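Local coordinates for protein ATP12 ATPase (Paracoccus denitrificans, PDB 2R31) that probably acts as an ATP12-family chaperone in the assembly of F1-ATPase, at residues A[9-14]-A[57-63]; A[21-27]-A[42-47]; A[36-42]-A[75-80]; A[92-96]-A[172-176]. All blocks are in the same frame, centred on the assembly; numbering follows the deposited sequence. Where two conformers were deposited one is given.

Contacts 1, 2 and 3 lie on the same side of the chain's centre; contact 4 sits nearer the middle, its centre about 9 Å from that of the chain. Contacts 2 and 3 form one continuous patch: their centres are about 12 Å apart, they share Leu42, and Leu44 CD2 meets Ala75 CB at 3.8 Å. Contact 1 closes a loop of chain in which contact 2 is nested, yet their nearest atoms stay about 5 Å apart; contact 1 lies about 6 Å from contact 3, again between nearest atoms. Contact 4 stands apart, about 10 Å from contact 3 at the nearest atoms, with helix 70-82 leading on to helix 86-95.

Contact 1: residues A[9-14]-A[57-63]; sequences ARRFWA and WQAVQEV
Residues 9-14 run as an irregular coil between helix 5-8 and strand 16-21. Residues 57-63 lead from the end of helix 47-58 into a loop; Arg10 CA and Val63 CA are nearest, 4.3 Å apart. The main projection is Arg11 (chi1 to chi3 all t), which drops into a hollow lined by carbonyls: NH1 donates to Val60 O (2.9 Å) and Gln58 O (2.8 Å), NH2 to Gln58 OE1 (2.8 Å). Its own loop curls round the guanidinium, NE reaching Trp13 O and NH2 Ala14 O, both at 2.9 Å. An arginine thus clamps the carbonyl-rich C-terminal end of a helix to the loop leading into the three-stranded antiparallel sheet. Beside it Trp13 (chi1 p) wedges in, CH2 3.5 Å from Trp57 CE3 and CZ2 3.9 Å from Val60 CB, while NE1 bonds Trp57 O at 3.3 Å. At the other end of the contact, Ala9 CB packs on Val63 CG2 (3.8 Å), and water 1 joins Arg11 N (3.0 Å) to Glu62 O (2.8 Å).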
loop_
_atom_site.group_PDB
_atom_site.type_symbol
_atom_site.label_atom_id
_atom_site.label_comp_id
_atom_site.label_asym_id
_atom_site.label_seq_id
_atom_site.Cartn_x
_atom_site.Cartn_y
_atom_site.Cartn_z
ATOM N N ALA A 9 27.445 -3.039 7.453
ATOM C CA ALA A 9 26.454 -3.016 6.391
ATOM C C ALA A 9 27.080 -3.384 5.061
ATOM O O ALA A 9 26.344 -3.213 4.023
ATOM C CB ALA A 9 25.828 -1.651 6.415
ATOM N N ARG A 10 28.301 -3.885 4.988
ATOM C CA ARG A 10 28.885 -4.228 3.691
ATOM C C ARG A 10 28.266 -5.488 3.130
ATOM O O ARG A 10 27.629 -6.290 3.804
ATOM C CB ARG A 10 30.380 -4.426 3.805
ATOM C CG ARG A 10 30.786 -5.770 4.457
ATOM C CD ARG A 10 32.276 -5.748 4.837
ATOM N NE ARG A 10 32.728 -7.079 5.193
ATOM C CZ ARG A 10 32.470 -7.595 6.414
ATOM N NH1 ARG A 10 32.880 -8.853 6.664
ATOM N NH2 ARG A 10 31.799 -6.940 7.367
ATOM N N ARG A 11 28.573 -5.740 1.873
ATOM C CA ARG A 11 28.244 -7.009 1.244
ATOM C C ARG A 11 29.323 -8.008 1.647
ATOM O O ARG A 11 30.411 -8.187 1.037
ATOM C CB ARG A 11 28.158 -6.975 -0.238
ATOM C CG ARG A 11 27.743 -8.257 -0.853
ATOM C CD ARG A 11 27.856 -8.372 -2.306
ATOM N NE ARG A 11 27.425 -9.668 -2.806
ATOM C CZ ARG A 11 26.592 -9.838 -3.737
ATOM N NH1 ARG A 11 26.061 -8.694 -4.228
ATOM N NH2 ARG A 11 26.262 -11.076 -4.113
ATOM N N PHE A 12 29.023 -8.727 2.702
ATOM C CA PHE A 12 29.964 -9.730 3.226
ATOM C C PHE A 12 29.699 -11.099 2.658
ATOM O O PHE A 12 30.344 -12.059 3.099
ATOM C CB PHE A 12 29.952 -9.735 4.776
ATOM C CG PHE A 12 28.620 -10.130 5.329
ATOM C CD1 PHE A 12 28.221 -11.440 5.508
ATOM C CD2 PHE A 12 27.697 -9.159 5.698
ATOM C CE1 PHE A 12 26.980 -11.724 6.035
ATOM C CE2 PHE A 12 26.448 -9.464 6.205
ATOM C CZ PHE A 12 26.045 -10.785 6.365
ATOM N N TRP A 13 28.714 -11.258 1.749
ATOM C CA TRP A 13 28.365 -12.539 1.154
ATOM C C TRP A 13 28.735 -12.512 -0.311
ATOM O O TRP A 13 28.665 -11.502 -0.983
ATOM C CB TRP A 13 26.837 -12.823 1.317
ATOM C CG TRP A 13 25.989 -11.778 0.665
ATOM C CD1 TRP A 13 25.454 -11.804 -0.603
ATOM C CD2 TRP A 13 25.597 -10.528 1.210
ATOM N NE1 TRP A 13 24.744 -10.657 -0.858
ATOM C CE2 TRP A 13 24.810 -9.849 0.211
ATOM C CE3 TRP A 13 25.769 -9.879 2.445
ATOM C CZ2 TRP A 13 24.291 -8.610 0.427
ATOM C CZ3 TRP A 13 25.227 -8.617 2.619
ATOM C CH2 TRP A 13 24.506 -8.015 1.622
ATOM N N ALA A 14 29.015 -13.705 -0.826
ATOM C CA ALA A 14 29.304 -13.878 -2.229
ATOM C C ALA A 14 28.057 -14.220 -3.025
ATOM O O ALA A 14 27.730 -13.543 -4.011
ATOM C CB ALA A 14 30.440 -14.897 -2.454
ATOM N N TRP A 57 19.217 -8.477 -2.834
ATOM C CA TRP A 57 20.443 -8.807 -2.092
ATOM C C TRP A 57 21.622 -9.112 -3.037
ATOM O O TRP A 57 22.745 -8.791 -2.705
ATOM C CB TRP A 57 20.156 -9.991 -1.114
ATOM C CG TRP A 57 19.316 -9.442 0.027
ATOM C CD1 TRP A 57 17.957 -9.300 0.065
ATOM C CD2 TRP A 57 19.778 -8.880 1.239
ATOM N NE1 TRP A 57 17.543 -8.729 1.216
ATOM C CE2 TRP A 57 18.660 -8.432 1.973
ATOM C CE3 TRP A 57 21.051 -8.679 1.815
ATOM C CZ2 TRP A 57 18.754 -7.821 3.200
ATOM C CZ3 TRP A 57 21.143 -8.081 3.019
ATOM C CH2 TRP A 57 20.021 -7.653 3.739
ATOM N N GLN A 58 21.346 -9.636 -4.234
ATOM C CA GLN A 58 22.388 -9.831 -5.250
ATOM C C GLN A 58 22.871 -8.524 -5.784
ATOM O O GLN A 58 24.043 -8.361 -6.181
ATOM C CB GLN A 58 21.827 -10.705 -6.384
ATOM C CG GLN A 58 22.793 -10.966 -7.503
ATOM C CD GLN A 58 24.138 -11.354 -7.081
ATOM O OE1 GLN A 58 24.546 -11.901 -6.120
ATOM N NE2 GLN A 58 25.092 -11.004 -7.953
ATOM N N ALA A 59 22.023 -7.491 -5.808
ATOM C CA ALA A 59 22.361 -6.197 -6.362
ATOM C C ALA A 59 23.171 -5.303 -5.420
ATOM O O ALA A 59 23.631 -4.230 -5.799
ATOM C CB ALA A 59 21.074 -5.465 -6.759
ATOM N N VAL A 60 23.339 -5.677 -4.154
ATOM C CA VAL A 60 24.093 -4.876 -3.216
ATOM C C VAL A 60 25.521 -4.769 -3.706
ATOM O O VAL A 60 26.170 -5.762 -4.003
ATOM C CB VAL A 60 24.070 -5.467 -1.806
ATOM C CG1 VAL A 60 24.969 -4.670 -0.861
ATOM C CG2 VAL A 60 22.622 -5.503 -1.263
ATOM N N GLN A 61 26.009 -3.544 -3.757
ATOM C CA GLN A 61 27.411 -3.305 -4.199
ATOM C C GLN A 61 28.266 -3.269 -2.973
ATOM O O GLN A 61 28.525 -4.296 -2.334
ATOM C CB GLN A 61 27.376 -2.056 -5.110
ATOM C CG GLN A 61 26.575 -2.337 -6.387
ATOM C CD GLN A 61 27.277 -3.378 -7.248
ATOM O OE1 GLN A 61 28.457 -3.215 -7.624
ATOM N NE2 GLN A 61 26.524 -4.449 -7.539
ATOM N N GLU A 62 28.689 -2.196 -2.443
ATOM C CA GLU A 62 29.623 -2.101 -1.345
ATOM C C GLU A 62 28.872 -2.017 -0.042
ATOM O O GLU A 62 29.429 -2.450 0.964
ATOM C CB GLU A 62 30.394 -0.816 -1.573
ATOM C CG GLU A 62 31.388 -0.996 -2.733
ATOM C CD GLU A 62 31.030 -0.031 -3.836
ATOM O OE1 GLU A 62 31.624 1.088 -3.747
ATOM O OE2 GLU A 62 30.223 -0.272 -4.759
ATOM N N VAL A 63 27.715 -1.415 -0.019
ATOM C CA VAL A 63 26.968 -1.240 1.222
ATOM C C VAL A 63 25.462 -1.373 0.944
ATOM O O VAL A 63 24.978 -0.998 -0.116
ATOM C CB VAL A 63 27.296 0.115 1.830
ATOM C CG1 VAL A 63 26.777 1.218 0.889
ATOM C CG2 VAL A 63 26.710 0.297 3.228
HETATM O O HOH W 1 30.853 -4.729 0.243
#

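Contact 2: residues A[21-27]-A[42-47]; sequences EEGGWAV and LRLPTE
This is a backbone-paired, partly buried contact between strand 24-29, the middle strand of the three-stranded antiparallel sheet, and the loop that precedes helix 47-58. Trp25 and Leu44 form a single antiparallel hydrogen-bonded pair, CA atoms 4.8 Å apart: Trp25 N donates to Leu44 O (2.9 Å) and Leu44 N to Trp25 O (2.8 Å). Ahead of it, a type I turn from Glu21 to Gly24 is the beta-hairpin connection from strand 16-21, with Glu21 N to Gly24 O at 2.9 Å. At phi/psi 137/-176 a CB on Gly24 would jam against Gly23 O, and it would also clash with Leu44 O. Arg43 (chi1 and chi2 m) folds back beside the hairpin; NH1 bonds Leu42 O at 3.0 Å and lies 3.9 Å from Ala26 CB, which sits over a guanidinium face. On the face that packs against helices 47-58 and 70-82, Val27 CG2 meets Leu44 CD1 at 3.9 Å. Thr46, chi1 p, is the N-cap of helix 47-58, its OG1 accepting from Leu49 N and also hydrogen-bonded to Leu236 O. At the helix start, the Trp25 indole (chi1 m) receives a CH-pi contact, Glu47 CG standing 4.1 Å from the centroid of the six-membered ring.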
loop_
_atom_site.group_PDB
_atom_site.type_symbol
_atom_site.label_atom_id
_atom_site.label_comp_id
_atom_site.label_asym_id
_atom_site.label_seq_id
_atom_site.Cartn_x
_atom_site.Cartn_y
_atom_site.Cartn_z
ATOM N N GLU A 21 11.256 -23.718 2.654
ATOM C CA GLU A 21 11.159 -24.326 3.983
ATOM C C GLU A 21 9.700 -24.537 4.285
ATOM O O GLU A 21 8.778 -24.024 3.624
ATOM C CB GLU A 21 11.835 -23.419 5.016
ATOM C CG GLU A 21 13.328 -23.206 4.817
ATOM C CD GLU A 21 14.179 -24.329 5.356
ATOM O OE1 GLU A 21 13.719 -25.206 6.126
ATOM O OE2 GLU A 21 15.371 -24.427 5.032
ATOM N N GLU A 22 9.401 -25.248 5.381
ATOM C CA GLU A 22 8.003 -25.508 5.765
ATOM C C GLU A 22 7.238 -24.232 5.960
ATOM O O GLU A 22 6.058 -24.130 5.595
ATOM C CB GLU A 22 8.013 -26.398 7.028
ATOM C CG GLU A 22 6.620 -26.714 7.547
ATOM C CD GLU A 22 6.555 -27.923 8.468
ATOM O OE1 GLU A 22 7.313 -28.929 8.274
ATOM O OE2 GLU A 22 5.657 -27.892 9.393
ATOM N N GLY A 23 7.866 -23.186 6.549
ATOM C CA GLY A 23 7.187 -21.938 6.784
ATOM C C GLY A 23 7.104 -20.980 5.648
ATOM O O GLY A 23 6.493 -19.896 5.743
ATOM N N GLY A 24 7.714 -21.318 4.527
ATOM C CA GLY A 24 7.751 -20.460 3.352
ATOM C C GLY A 24 9.126 -20.457 2.729
ATOM O O GLY A 24 10.055 -21.161 3.130
ATOM N N TRP A 25 9.288 -19.637 1.687
ATOM C CA TRP A 25 10.563 -19.506 1.004
ATOM C C TRP A 25 11.535 -18.678 1.844
ATOM O O TRP A 25 11.167 -17.639 2.402
ATOM C CB TRP A 25 10.416 -18.839 -0.369
ATOM C CG TRP A 25 9.723 -19.693 -1.377
ATOM C CD1 TRP A 25 8.366 -19.822 -1.587
ATOM C CD2 TRP A 25 10.357 -20.564 -2.310
ATOM N NE1 TRP A 25 8.137 -20.701 -2.603
ATOM C CE2 TRP A 25 9.341 -21.181 -3.049
ATOM C CE3 TRP A 25 11.673 -20.899 -2.563
ATOM C CZ2 TRP A 25 9.602 -22.113 -4.072
ATOM C CZ3 TRP A 25 11.947 -21.803 -3.567
ATOM C CH2 TRP A 25 10.914 -22.410 -4.311
ATOM N N ALA A 26 12.769 -19.139 1.875
ATOM C CA ALA A 26 13.893 -18.426 2.475
ATOM C C ALA A 26 14.771 -17.863 1.356
ATOM O O ALA A 26 14.868 -18.408 0.251
ATOM C CB ALA A 26 14.716 -19.359 3.332
ATOM N N VAL A 27 15.438 -16.749 1.696
ATOM C CA VAL A 27 16.465 -16.151 0.842
ATOM C C VAL A 27 17.802 -16.401 1.503
ATOM O O VAL A 27 17.950 -16.070 2.689
ATOM C CB VAL A 27 16.212 -14.643 0.658
ATOM C CG1 VAL A 27 17.362 -13.969 -0.126
ATOM C CG2 VAL A 27 14.886 -14.429 -0.077
ATOM N N LEU A 42 12.920 -14.827 8.140
ATOM C CA LEU A 42 12.325 -14.263 6.967
ATOM C C LEU A 42 11.814 -15.444 6.148
ATOM O O LEU A 42 12.596 -16.203 5.561
ATOM C CB LEU A 42 13.275 -13.407 6.134
ATOM C CG LEU A 42 12.640 -12.733 4.922
ATOM C CD1 LEU A 42 11.732 -11.596 5.340
ATOM C CD2 LEU A 42 13.692 -12.220 3.927
ATOM N N ARG A 43 10.508 -15.643 6.091
ATOM C CA ARG A 43 9.861 -16.685 5.320
ATOM C C ARG A 43 8.791 -16.010 4.455
ATOM O O ARG A 43 8.012 -15.204 4.949
ATOM C CB ARG A 43 9.258 -17.778 6.180
ATOM C CG ARG A 43 10.297 -18.588 6.911
ATOM C CD ARG A 43 11.182 -19.475 6.039
ATOM N NE ARG A 43 12.127 -20.230 6.861
ATOM C CZ ARG A 43 13.289 -19.750 7.323
ATOM N NH1 ARG A 43 13.710 -18.535 7.031
ATOM N NH2 ARG A 43 14.064 -20.499 8.103
ATOM N N LEU A 44 8.776 -16.338 3.159
ATOM C CA LEU A 44 7.954 -15.631 2.185
ATOM C C LEU A 44 6.914 -16.540 1.545
ATOM O O LEU A 44 7.155 -17.747 1.371
ATOM C CB LEU A 44 8.879 -15.088 1.091
ATOM C CG LEU A 44 10.065 -14.281 1.633
ATOM C CD1 LEU A 44 11.018 -14.035 0.485
ATOM C CD2 LEU A 44 9.618 -12.990 2.292
ATOM N N PRO A 45 5.777 -15.994 1.155
ATOM C CA PRO A 45 4.661 -16.859 0.705
ATOM C C PRO A 45 4.813 -17.400 -0.695
ATOM O O PRO A 45 4.109 -18.367 -1.036
ATOM C CB PRO A 45 3.435 -15.951 0.806
ATOM C CG PRO A 45 4.009 -14.577 0.648
ATOM C CD PRO A 45 5.298 -14.621 1.399
ATOM N N THR A 46 5.635 -16.794 -1.545
ATOM C CA THR A 46 5.715 -17.157 -2.966
ATOM C C THR A 46 7.162 -17.214 -3.416
ATOM O O THR A 46 8.027 -16.471 -2.970
ATOM C CB THR A 46 4.932 -16.189 -3.880
ATOM O OG1 THR A 46 5.604 -14.912 -3.761
ATOM C CG2 THR A 46 3.488 -16.029 -3.478
ATOM N N GLU A 47 7.370 -18.049 -4.445
ATOM C CA GLU A 47 8.640 -18.104 -5.147
ATOM C C GLU A 47 8.912 -16.751 -5.801
ATOM O O GLU A 47 10.053 -16.272 -5.796
ATOM C CB GLU A 47 8.643 -19.217 -6.199
ATOM C CG GLU A 47 10.022 -19.400 -6.820
ATOM C CD GLU A 47 10.046 -20.153 -8.133
ATOM O OE1 GLU A 47 8.946 -20.307 -8.746
ATOM O OE2 GLU A 47 11.108 -20.562 -8.598
HETATM O O HOH W 2 13.486 -23.393 8.649
HETATM O O HOH W 3 10.332 -22.508 8.285
HETATM O O HOH W 4 15.233 -16.175 4.598
#

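Contact 3: residues A[36-42]-A[75-80]; sequences TPGKQPL and ANSAIE
A type I beta turn, Thr36 to Lys39, is hydrogen-bonded to helix 70-82 through one carboxylate, with apolar packing beside it, fastening the loop after strand 32-33 to the helix. Along 75-80, all helical, Ala75 comes first: its CB touches Leu42 CD1 at 3.9 Å, Leu42 being t,p. One residue on, Asn76 CA lies 5.6 Å from Thr36 CA. Asn76 ND2 is 3.3 Å from Pro37 CD and Asn76 OD1 3.6 Å from Thr36 CG2. Ile79 (chi1 m), its CB directed at the loop, sets CG2 3.7 Å from Gln40 OE1, 3.8 Å from Pro41 O and 4.0 Å from Thr36 CG2; Phe164 of helix 163-174 also packs on it. Glu80, in a wider pi-type turn at 78-80, has chi1 m and chi2 t. Water 5 ties Glu80 O (2.8 Å) to Gln40 NE2 (2.9 Å). Just past the turn, Gln40 N donates to Thr36 OG1 at 3.0 Å, and Glu80 OE2 accepts from both Thr36 OG1 (2.7 Å) and Gly38 N (2.8 Å).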
loop_
_atom_site.group_PDB
_atom_site.type_symbol
_atom_site.label_atom_id
_atom_site.label_comp_id
_atom_site.label_asym_id
_atom_site.label_seq_id
_atom_site.Cartn_x
_atom_site.Cartn_y
_atom_site.Cartn_z
ATOM N N THR A 36 14.942 -11.114 9.589
ATOM C CA THR A 36 14.526 -9.723 9.696
ATOM C C THR A 36 15.480 -8.957 10.601
ATOM O O THR A 36 16.303 -9.522 11.298
ATOM C CB THR A 36 13.084 -9.617 10.188
ATOM O OG1 THR A 36 13.044 -10.039 11.554
ATOM C CG2 THR A 36 12.118 -10.475 9.358
ATOM N N PRO A 37 15.382 -7.632 10.636
ATOM C CA PRO A 37 16.269 -6.858 11.518
ATOM C C PRO A 37 16.141 -7.221 12.986
ATOM O O PRO A 37 17.176 -7.122 13.680
ATOM C CB PRO A 37 15.844 -5.413 11.248
ATOM C CG PRO A 37 15.325 -5.439 9.828
ATOM C CD PRO A 37 14.581 -6.752 9.773
ATOM N N GLY A 38 14.978 -7.641 13.438
ATOM C CA GLY A 38 14.718 -8.166 14.771
ATOM C C GLY A 38 15.071 -9.634 14.914
ATOM O O GLY A 38 14.730 -10.234 15.953
ATOM N N LYS A 39 15.726 -10.208 13.910
ATOM C CA LYS A 39 16.240 -11.576 13.968
ATOM C C LYS A 39 15.155 -12.641 13.872
ATOM O O LYS A 39 15.343 -13.795 14.230
ATOM C CB LYS A 39 17.114 -11.747 15.224
ATOM C CG LYS A 39 18.404 -10.976 15.065
ATOM C CD LYS A 39 19.378 -11.533 16.073
ATOM C CE LYS A 39 19.731 -10.498 17.129
ATOM N NZ LYS A 39 20.117 -9.159 16.576
ATOM N N GLN A 40 13.982 -12.311 13.353
ATOM C CA GLN A 40 12.912 -13.262 13.104
ATOM C C GLN A 40 13.190 -13.964 11.778
ATOM O O GLN A 40 13.813 -13.360 10.894
ATOM C CB GLN A 40 11.543 -12.607 13.078
ATOM C CG GLN A 40 11.259 -12.011 14.448
ATOM C CD GLN A 40 9.955 -11.254 14.519
ATOM O OE1 GLN A 40 9.004 -11.620 13.851
ATOM N NE2 GLN A 40 9.976 -10.224 15.340
ATOM N N PRO A 41 12.820 -15.229 11.643
ATOM C CA PRO A 41 13.015 -15.871 10.356
ATOM C C PRO A 41 12.276 -15.119 9.264
ATOM O O PRO A 41 11.142 -14.748 9.412
ATOM C CB PRO A 41 12.459 -17.283 10.516
ATOM C CG PRO A 41 12.521 -17.517 11.993
ATOM C CD PRO A 41 12.244 -16.162 12.612
ATOM N N LEU A 42 12.920 -14.827 8.140
ATOM C CA LEU A 42 12.325 -14.263 6.967
ATOM C C LEU A 42 11.814 -15.444 6.148
ATOM O O LEU A 42 12.596 -16.203 5.561
ATOM C CB LEU A 42 13.275 -13.407 6.134
ATOM C CG LEU A 42 12.640 -12.733 4.922
ATOM C CD1 LEU A 42 11.732 -11.596 5.340
ATOM C CD2 LEU A 42 13.692 -12.220 3.927
ATOM N N ALA A 75 8.582 -7.014 3.320
ATOM C CA ALA A 75 8.549 -8.329 3.952
ATOM C C ALA A 75 8.897 -8.251 5.421
ATOM O O ALA A 75 8.278 -8.938 6.250
ATOM C CB ALA A 75 9.482 -9.276 3.221
ATOM N N ASN A 76 9.876 -7.424 5.784
ATOM C CA ASN A 76 10.217 -7.235 7.193
ATOM C C ASN A 76 8.997 -6.738 7.945
ATOM O O ASN A 76 8.695 -7.164 9.070
ATOM C CB ASN A 76 11.366 -6.246 7.337
ATOM C CG ASN A 76 12.709 -6.800 6.928
ATOM O OD1 ASN A 76 12.922 -8.003 6.882
ATOM N ND2 ASN A 76 13.646 -5.860 6.686
ATOM N N SER A 77 8.251 -5.781 7.388
ATOM C CA SER A 77 7.032 -5.266 8.039
ATOM C C SER A 77 5.953 -6.322 8.128
ATOM O O SER A 77 5.268 -6.451 9.122
ATOM C CB SER A 77 6.559 -4.030 7.294
ATOM O OG SER A 77 5.381 -3.543 7.905
ATOM N N ALA A 78 5.790 -7.101 7.059
ATOM C CA ALA A 78 4.799 -8.172 7.102
ATOM C C ALA A 78 5.073 -9.102 8.275
ATOM O O ALA A 78 4.181 -9.503 9.025
ATOM C CB ALA A 78 4.793 -8.960 5.798
ATOM N N ILE A 79 6.324 -9.517 8.436
ATOM C CA ILE A 79 6.690 -10.505 9.441
ATOM C C ILE A 79 6.696 -9.896 10.826
ATOM O O ILE A 79 6.163 -10.518 11.786
ATOM C CB ILE A 79 8.048 -11.142 9.070
ATOM C CG1 ILE A 79 7.926 -11.945 7.789
ATOM C CG2 ILE A 79 8.583 -12.018 10.233
ATOM C CD1 ILE A 79 9.221 -12.201 7.053
ATOM N N GLU A 80 7.284 -8.719 11.015
ATOM C CA GLU A 80 7.489 -8.152 12.333
ATOM C C GLU A 80 6.270 -7.389 12.861
ATOM O O GLU A 80 6.094 -7.335 14.098
ATOM C CB GLU A 80 8.664 -7.182 12.365
ATOM C CG GLU A 80 9.985 -7.909 12.080
ATOM C CD GLU A 80 11.191 -7.134 12.416
ATOM O OE1 GLU A 80 11.144 -5.893 12.603
ATOM O OE2 GLU A 80 12.294 -7.687 12.605
HETATM O O HOH W 5 7.760 -8.486 15.976
#

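Contact 4: residues A[92-96]-A[172-176]; sequences MLGDY and LVTLP
Helix 86-95 meets helix 163-174 near the C-terminal ends of both, and all the direct contacts between 92-96 and 172-176 come from four side chains: Leu93 and Tyr96 on one segment, Val173 and Thr174 on the other. The nearest CA atoms are those of Leu93 and Val173, 7.1 Å apart, and the two segments together bury 216 Å². Backbone angles stay near helical values through Leu93 and Gly94; Tyr96 follows in a 3-10 conformation, with Tyr96 N bonded to Leu93 O at 3.0 Å.

The ring contact comes first. With chi1 at -87° and chi2 at 81°, Tyr96 presents a face to Val173 (chi1 t), whose CB points toward 92-96; Val173 CG1 lies 3.9 Å from the ring centroid and 23° off its normal, a CH-pi contact, and 3.6 Å from Tyr96 CG. Tyr96 OH lies 3.8 Å from Thr174 CG2. Aliphatic packing continues from there: Leu93 CD2 (rotamer m,t) reaches Val173 CB at 4.0 Å and Thr174 CG2 at 3.9 Å. The polar groups nearby have partners outside the two segments: Thr174 OG1 (chi1 p) with His170 O one turn back, Asp95 OD1 in a salt bridge with Arg155.

Leu179 of helix 179-186 also touches both Tyr96 and Val173, so this is apolar helix-end packing within the chain's largely helical part.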
loop_
_atom_site.group_PDB
_atom_site.type_symbol
_atom_site.label_atom_id
_atom_site.label_comp_id
_atom_site.label_asym_id
_atom_site.label_seq_id
_atom_site.Cartn_x
_atom_site.Cartn_y
_atom_site.Cartn_z
ATOM N N MET A 92 -8.237 -1.664 11.488
ATOM C CA MET A 92 -7.855 -0.285 11.255
ATOM C C MET A 92 -8.014 0.097 9.784
ATOM O O MET A 92 -8.537 1.176 9.450
ATOM C CB MET A 92 -6.401 -0.108 11.756
ATOM C CG MET A 92 -5.823 1.280 11.563
ATOM S SD MET A 92 -5.172 1.631 9.947
ATOM C CE MET A 92 -3.756 0.580 9.941
ATOM N N LEU A 93 -7.556 -0.774 8.883
ATOM C CA LEU A 93 -7.677 -0.464 7.456
ATOM C C LEU A 93 -9.140 -0.504 7.044
ATOM O O LEU A 93 -9.626 0.358 6.272
ATOM C CB LEU A 93 -6.814 -1.387 6.629
ATOM C CG LEU A 93 -5.318 -1.206 6.788
ATOM C CD1 LEU A 93 -4.566 -2.302 6.055
ATOM C CD2 LEU A 93 -4.868 0.182 6.328
ATOM N N GLY A 94 -9.893 -1.490 7.528
ATOM C CA GLY A 94 -11.301 -1.581 7.195
ATOM C C GLY A 94 -12.062 -0.338 7.666
ATOM O O GLY A 94 -13.061 0.070 7.031
ATOM N N ASP A 95 -11.657 0.256 8.778
ATOM C CA ASP A 95 -12.295 1.439 9.313
ATOM C C ASP A 95 -12.150 2.666 8.417
ATOM O O ASP A 95 -12.950 3.608 8.549
ATOM C CB ASP A 95 -11.762 1.793 10.662
ATOM C CG ASP A 95 -12.231 0.957 11.763
ATOM O OD1 ASP A 95 -13.227 0.177 11.600
ATOM O OD2 ASP A 95 -11.573 1.052 12.839
ATOM N N TYR A 96 -11.202 2.656 7.468
ATOM C CA TYR A 96 -11.167 3.765 6.514
ATOM C C TYR A 96 -12.432 3.804 5.646
ATOM O O TYR A 96 -12.718 4.837 5.053
ATOM C CB TYR A 96 -9.924 3.690 5.630
ATOM C CG TYR A 96 -8.698 4.350 6.197
ATOM C CD1 TYR A 96 -7.894 3.716 7.135
ATOM C CD2 TYR A 96 -8.348 5.638 5.811
ATOM C CE1 TYR A 96 -6.789 4.300 7.637
ATOM C CE2 TYR A 96 -7.196 6.215 6.308
ATOM C CZ TYR A 96 -6.416 5.534 7.243
ATOM O OH TYR A 96 -5.302 6.198 7.713
ATOM N N LEU A 172 -1.492 1.608 0.297
ATOM C CA LEU A 172 -2.466 1.918 -0.746
ATOM C C LEU A 172 -3.743 2.522 -0.178
ATOM O O LEU A 172 -4.473 3.196 -0.908
ATOM C CB LEU A 172 -2.754 0.665 -1.585
ATOM C CG LEU A 172 -1.583 0.165 -2.398
ATOM C CD1 LEU A 172 -1.894 -1.243 -2.940
ATOM C CD2 LEU A 172 -1.168 1.096 -3.502
ATOM N N VAL A 173 -4.011 2.301 1.107
ATOM C CA VAL A 173 -5.107 2.917 1.822
ATOM C C VAL A 173 -4.664 4.185 2.541
ATOM O O VAL A 173 -5.256 5.240 2.414
ATOM C CB VAL A 173 -5.747 1.933 2.840
ATOM C CG1 VAL A 173 -6.780 2.605 3.720
ATOM C CG2 VAL A 173 -6.343 0.748 2.080
ATOM N N THR A 174 -3.602 4.067 3.369
ATOM C CA THR A 174 -3.272 5.168 4.275
ATOM C C THR A 174 -2.684 6.352 3.583
ATOM O O THR A 174 -2.917 7.514 4.025
ATOM C CB THR A 174 -2.364 4.696 5.440
ATOM O OG1 THR A 174 -1.143 4.230 4.864
ATOM C CG2 THR A 174 -2.991 3.582 6.237
ATOM N N LEU A 175 -1.904 6.180 2.532
ATOM C CA LEU A 175 -1.266 7.344 1.931
ATOM C C LEU A 175 -2.308 8.193 1.204
ATOM O O LEU A 175 -2.383 9.418 1.467
ATOM C CB LEU A 175 -0.025 6.926 1.134
ATOM C CG LEU A 175 0.998 6.048 1.891
ATOM C CD1 LEU A 175 2.158 5.690 0.975
ATOM C CD2 LEU A 175 1.496 6.680 3.186
ATOM N N PRO A 176 -3.211 7.676 0.338
ATOM C CA PRO A 176 -4.251 8.522 -0.195
ATOM C C PRO A 176 -5.397 8.794 0.760
ATOM O O PRO A 176 -6.206 9.701 0.556
ATOM C CB PRO A 176 -4.712 7.728 -1.417
ATOM C CG PRO A 176 -4.503 6.271 -1.077
ATOM C CD PRO A 176 -3.166 6.343 -0.299
#